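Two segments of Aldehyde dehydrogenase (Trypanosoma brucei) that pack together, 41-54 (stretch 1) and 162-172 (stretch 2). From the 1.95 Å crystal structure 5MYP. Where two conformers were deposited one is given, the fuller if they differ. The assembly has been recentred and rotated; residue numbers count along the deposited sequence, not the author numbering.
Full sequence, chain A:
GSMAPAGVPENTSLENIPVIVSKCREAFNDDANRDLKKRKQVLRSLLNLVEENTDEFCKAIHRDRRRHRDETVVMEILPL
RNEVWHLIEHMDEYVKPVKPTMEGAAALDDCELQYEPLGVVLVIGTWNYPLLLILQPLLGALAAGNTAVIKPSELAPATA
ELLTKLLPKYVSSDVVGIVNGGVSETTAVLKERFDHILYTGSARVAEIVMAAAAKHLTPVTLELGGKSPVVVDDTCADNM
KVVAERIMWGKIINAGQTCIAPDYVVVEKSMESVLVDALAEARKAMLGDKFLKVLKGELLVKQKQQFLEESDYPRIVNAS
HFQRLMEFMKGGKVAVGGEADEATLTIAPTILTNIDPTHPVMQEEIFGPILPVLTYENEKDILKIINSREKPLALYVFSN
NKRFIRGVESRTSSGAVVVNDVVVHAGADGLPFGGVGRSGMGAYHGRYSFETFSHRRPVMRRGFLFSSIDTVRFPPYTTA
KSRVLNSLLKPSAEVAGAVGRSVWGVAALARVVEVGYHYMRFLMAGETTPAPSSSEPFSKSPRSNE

Stretch 1 (41-54) QVLRSLLNLVEENT
Stretch 2 162-172: LLTKLLPKYVS

What holds the polar end of the contact together? The hydroxyl of Tyr170 works in both directions: Tyr170 OH donates to Glu52 OE1 at 2.7 Å and accepts from Asn53 ND2 at 3.0 Å. The same amide also donates from Asn53 ND2 to Leu49 O at 2.8 Å, which fixes its orientation (chi1 -53°, chi2 -78°). A water donates to Asn53 OD1 at 2.8 Å and to Tyr170 OH at 3.2 Å, bridging the two side chains.

How does the tyrosine reach that far? With chi1 m (-61°) and chi2 86°, its ring lies along the helix of stretch 1, among Ser45, Asn48, Leu49 and Glu52. Leu49 CA sits 3.7 Å from the Tyr170 ring centroid, 5° off the normal, a CH-pi contact over the face. Glu52 (m, t) meets the ring at its edge. At the near end, Ser45 CB packs 3.2 Å from Tyr170 O, while Ser45 OG donates to Gln41 O at 2.7 Å within its own helix.

How do the backbones run? Helix 41-52 and the helix from 162 to about 170 cross at 141°, closer to antiparallel than parallel, with axes 9.4 Å apart. The register pairs Ser45 CA with Tyr170 CA at 5.3 Å and Val42 CA with Val171 CA at 6.3 Å. Stretch 2 kinks at Pro168, which has no amide hydrogen to donate; Val171 then turns extended (-135/138).

What fills the apolar side? Leu49 (t, p) is a knob among Leu163, Leu166, Leu167 and Tyr170: CD1 lies 3.5 Å from Leu166 CB, and CD2 lies 3.5 Å from Leu167 CD1. Leu46 (m, t) reaches inward, its CD2 3.5 Å from Leu167 CD1 and 3.6 Å from Val171 CG2. Val42 CG1 meets Val171 CG1 at 4.0 Å, both valines t.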

# COMPACT_ATOMS: atom_id res chain seq x y z
N GLN A 41 0.62 -15.89 -22.90
CA GLN A 41 -0.33 -16.96 -23.27
C GLN A 41 -1.64 -16.85 -22.49
O GLN A 41 -2.72 -16.93 -23.07
CB GLN A 41 0.28 -18.35 -23.08
CG GLN A 41 1.23 -18.80 -24.18
CD GLN A 41 1.95 -20.11 -23.89
OE1 GLN A 41 2.78 -20.56 -24.69
NE2 GLN A 41 1.66 -20.73 -22.74
N VAL A 42 -1.53 -16.66 -21.17
CA VAL A 42 -2.70 -16.55 -20.30
C VAL A 42 -3.52 -15.29 -20.60
O VAL A 42 -4.75 -15.35 -20.66
CB VAL A 42 -2.30 -16.58 -18.80
CG1 VAL A 42 -3.47 -16.22 -17.89
CG2 VAL A 42 -1.77 -17.95 -18.42
N LEU A 43 -2.84 -14.17 -20.79
CA LEU A 43 -3.51 -12.91 -21.14
C LEU A 43 -4.22 -13.01 -22.49
O LEU A 43 -5.37 -12.60 -22.60
CB LEU A 43 -2.53 -11.74 -21.13
CG LEU A 43 -1.99 -11.34 -19.75
CD1 LEU A 43 -0.92 -10.27 -19.92
CD2 LEU A 43 -3.10 -10.85 -18.81
N ARG A 44 -3.53 -13.56 -23.49
CA ARG A 44 -4.14 -13.79 -24.82
C ARG A 44 -5.37 -14.71 -24.74
O ARG A 44 -6.36 -14.50 -25.44
CB ARG A 44 -3.13 -14.37 -25.81
CG ARG A 44 -2.12 -13.35 -26.34
CD ARG A 44 -1.39 -13.86 -27.58
NE ARG A 44 -1.05 -15.28 -27.52
CZ ARG A 44 0.11 -15.80 -27.10
NH1 ARG A 44 1.13 -15.04 -26.69
NH2 ARG A 44 0.26 -17.13 -27.11
N SER A 45 -5.29 -15.75 -23.88
CA SER A 45 -6.42 -16.68 -23.65
C SER A 45 -7.60 -15.99 -22.96
O SER A 45 -8.75 -16.29 -23.28
CB SER A 45 -5.98 -17.88 -22.82
OG SER A 45 -4.86 -18.53 -23.41
N LEU A 46 -7.32 -15.09 -22.03
CA LEU A 46 -8.37 -14.28 -21.38
C LEU A 46 -8.99 -13.26 -22.35
O LEU A 46 -10.17 -12.97 -22.26
CB LEU A 46 -7.85 -13.60 -20.11
CG LEU A 46 -7.64 -14.56 -18.93
CD1 LEU A 46 -6.89 -13.89 -17.79
CD2 LEU A 46 -8.96 -15.13 -18.43
N LEU A 47 -8.19 -12.72 -23.28
CA LEU A 47 -8.74 -11.93 -24.38
C LEU A 47 -9.71 -12.76 -25.21
O LEU A 47 -10.82 -12.31 -25.51
CB LEU A 47 -7.62 -11.38 -25.28
CG LEU A 47 -8.02 -10.55 -26.51
CD1 LEU A 47 -8.88 -9.37 -26.13
CD2 LEU A 47 -6.76 -10.08 -27.23
N ASN A 48 -9.31 -13.99 -25.54
CA ASN A 48 -10.19 -14.93 -26.25
C ASN A 48 -11.45 -15.25 -25.45
O ASN A 48 -12.54 -15.32 -26.02
CB ASN A 48 -9.45 -16.23 -26.61
CG ASN A 48 -8.29 -16.02 -27.58
OD1 ASN A 48 -7.41 -16.88 -27.71
ND2 ASN A 48 -8.28 -14.88 -28.27
N LEU A 49 -11.31 -15.43 -24.13
CA LEU A 49 -12.47 -15.62 -23.24
C LEU A 49 -13.51 -14.51 -23.42
O LEU A 49 -14.70 -14.79 -23.56
CB LEU A 49 -12.03 -15.69 -21.76
CG LEU A 49 -13.09 -15.60 -20.65
CD1 LEU A 49 -14.03 -16.78 -20.70
CD2 LEU A 49 -12.43 -15.52 -19.28
N VAL A 50 -13.05 -13.27 -23.41
CA VAL A 50 -13.94 -12.11 -23.54
C VAL A 50 -14.50 -12.00 -24.96
O VAL A 50 -15.72 -11.90 -25.14
CB VAL A 50 -13.24 -10.80 -23.12
CG1 VAL A 50 -14.14 -9.59 -23.38
CG2 VAL A 50 -12.85 -10.86 -21.64
N GLU A 51 -13.62 -12.04 -25.96
CA GLU A 51 -14.02 -11.83 -27.36
C GLU A 51 -14.90 -12.95 -27.94
O GLU A 51 -15.89 -12.66 -28.61
CB GLU A 51 -12.80 -11.62 -28.25
CG GLU A 51 -12.08 -10.30 -28.00
CD GLU A 51 -10.99 -10.02 -29.02
OE1 GLU A 51 -10.37 -10.97 -29.54
OE2 GLU A 51 -10.75 -8.83 -29.31
N GLU A 52 -14.54 -14.20 -27.68
CA GLU A 52 -15.32 -15.35 -28.19
C GLU A 52 -16.69 -15.48 -27.53
O GLU A 52 -17.60 -16.06 -28.13
CB GLU A 52 -14.55 -16.67 -28.01
CG GLU A 52 -13.27 -16.75 -28.82
CD GLU A 52 -12.47 -18.01 -28.57
OE1 GLU A 52 -12.98 -18.96 -27.94
OE2 GLU A 52 -11.31 -18.06 -29.02
N ASN A 53 -16.85 -14.95 -26.32
CA ASN A 53 -18.09 -15.09 -25.56
C ASN A 53 -18.78 -13.75 -25.23
O ASN A 53 -19.58 -13.69 -24.29
CB ASN A 53 -17.81 -15.89 -24.28
CG ASN A 53 -17.11 -17.21 -24.58
OD1 ASN A 53 -17.75 -18.17 -25.00
ND2 ASN A 53 -15.80 -17.26 -24.36
N THR A 54 -18.49 -12.71 -26.01
CA THR A 54 -19.06 -11.37 -25.78
C THR A 54 -20.59 -11.38 -25.78
O THR A 54 -21.21 -10.76 -24.91
CB THR A 54 -18.52 -10.33 -26.80
OG1 THR A 54 -17.16 -10.03 -26.48
CG2 THR A 54 -19.33 -9.02 -26.79
N LEU A 162 -21.78 -18.27 -15.82
CA LEU A 162 -21.14 -18.26 -17.14
C LEU A 162 -19.61 -18.17 -17.05
O LEU A 162 -18.91 -18.92 -17.73
CB LEU A 162 -21.68 -17.11 -18.00
CG LEU A 162 -21.19 -17.04 -19.46
CD1 LEU A 162 -21.51 -18.33 -20.21
CD2 LEU A 162 -21.80 -15.85 -20.17
N LEU A 163 -19.11 -17.26 -16.23
CA LEU A 163 -17.67 -17.11 -16.03
C LEU A 163 -17.04 -18.37 -15.45
O LEU A 163 -15.96 -18.78 -15.86
CB LEU A 163 -17.36 -15.91 -15.13
CG LEU A 163 -15.89 -15.57 -14.88
CD1 LEU A 163 -15.16 -15.23 -16.18
CD2 LEU A 163 -15.78 -14.44 -13.88
N THR A 164 -17.72 -18.97 -14.47
CA THR A 164 -17.25 -20.22 -13.85
C THR A 164 -17.20 -21.36 -14.87
O THR A 164 -16.25 -22.13 -14.88
CB THR A 164 -18.12 -20.59 -12.63
OG1 THR A 164 -18.02 -19.54 -11.65
CG2 THR A 164 -17.68 -21.90 -12.01
N LYS A 165 -18.21 -21.44 -15.74
CA LYS A 165 -18.22 -22.43 -16.83
C LYS A 165 -17.08 -22.19 -17.84
O LYS A 165 -16.37 -23.13 -18.21
CB LYS A 165 -19.58 -22.41 -17.55
CG LYS A 165 -19.71 -23.45 -18.67
CD LYS A 165 -21.00 -23.32 -19.46
CE LYS A 165 -20.86 -23.95 -20.84
NZ LYS A 165 -22.16 -24.18 -21.53
N LEU A 166 -16.91 -20.94 -18.27
CA LEU A 166 -16.00 -20.62 -19.38
C LEU A 166 -14.53 -20.54 -18.98
O LEU A 166 -13.68 -20.98 -19.75
CB LEU A 166 -16.40 -19.30 -20.05
CG LEU A 166 -17.70 -19.31 -20.85
CD1 LEU A 166 -18.03 -17.89 -21.29
CD2 LEU A 166 -17.61 -20.23 -22.06
N LEU A 167 -14.23 -19.99 -17.81
CA LEU A 167 -12.84 -19.66 -17.44
C LEU A 167 -11.85 -20.85 -17.52
O LEU A 167 -10.77 -20.68 -18.10
CB LEU A 167 -12.78 -18.98 -16.06
CG LEU A 167 -11.45 -18.37 -15.60
CD1 LEU A 167 -11.00 -17.27 -16.55
CD2 LEU A 167 -11.59 -17.85 -14.18
N PRO A 168 -12.23 -22.04 -16.98
CA PRO A 168 -11.35 -23.21 -17.10
C PRO A 168 -10.97 -23.62 -18.53
O PRO A 168 -9.92 -24.21 -18.74
CB PRO A 168 -12.15 -24.33 -16.42
CG PRO A 168 -13.08 -23.63 -15.52
CD PRO A 168 -13.45 -22.36 -16.23
N LYS A 169 -11.83 -23.31 -19.50
CA LYS A 169 -11.53 -23.58 -20.91
C LYS A 169 -10.45 -22.67 -21.50
O LYS A 169 -9.86 -23.01 -22.52
CB LYS A 169 -12.83 -23.57 -21.73
CG LYS A 169 -13.77 -24.68 -21.26
CD LYS A 169 -14.95 -24.92 -22.18
CE LYS A 169 -15.97 -23.80 -22.11
NZ LYS A 169 -17.22 -24.19 -22.84
N TYR A 170 -10.18 -21.54 -20.85
CA TYR A 170 -9.14 -20.59 -21.29
C TYR A 170 -7.90 -20.51 -20.38
O TYR A 170 -6.80 -20.31 -20.88
CB TYR A 170 -9.76 -19.21 -21.49
CG TYR A 170 -10.83 -19.21 -22.55
CD1 TYR A 170 -12.14 -19.53 -22.22
CD2 TYR A 170 -10.54 -18.93 -23.88
CE1 TYR A 170 -13.15 -19.55 -23.18
CE2 TYR A 170 -11.54 -18.94 -24.85
CZ TYR A 170 -12.84 -19.25 -24.50
OH TYR A 170 -13.84 -19.26 -25.44
N VAL A 171 -8.08 -20.65 -19.07
CA VAL A 171 -6.97 -20.62 -18.12
C VAL A 171 -7.10 -21.75 -17.11
O VAL A 171 -8.19 -22.01 -16.61
CB VAL A 171 -6.92 -19.27 -17.35
CG1 VAL A 171 -5.66 -19.20 -16.49
CG2 VAL A 171 -6.99 -18.10 -18.32
N SER A 172 -5.97 -22.39 -16.82
CA SER A 172 -5.92 -23.50 -15.87
C SER A 172 -6.47 -23.14 -14.49
O SER A 172 -6.30 -22.01 -14.04
CB SER A 172 -4.46 -23.96 -15.71
OG SER A 172 -4.31 -24.83 -14.60
O HOH W 1 -16.72 -20.68 -25.82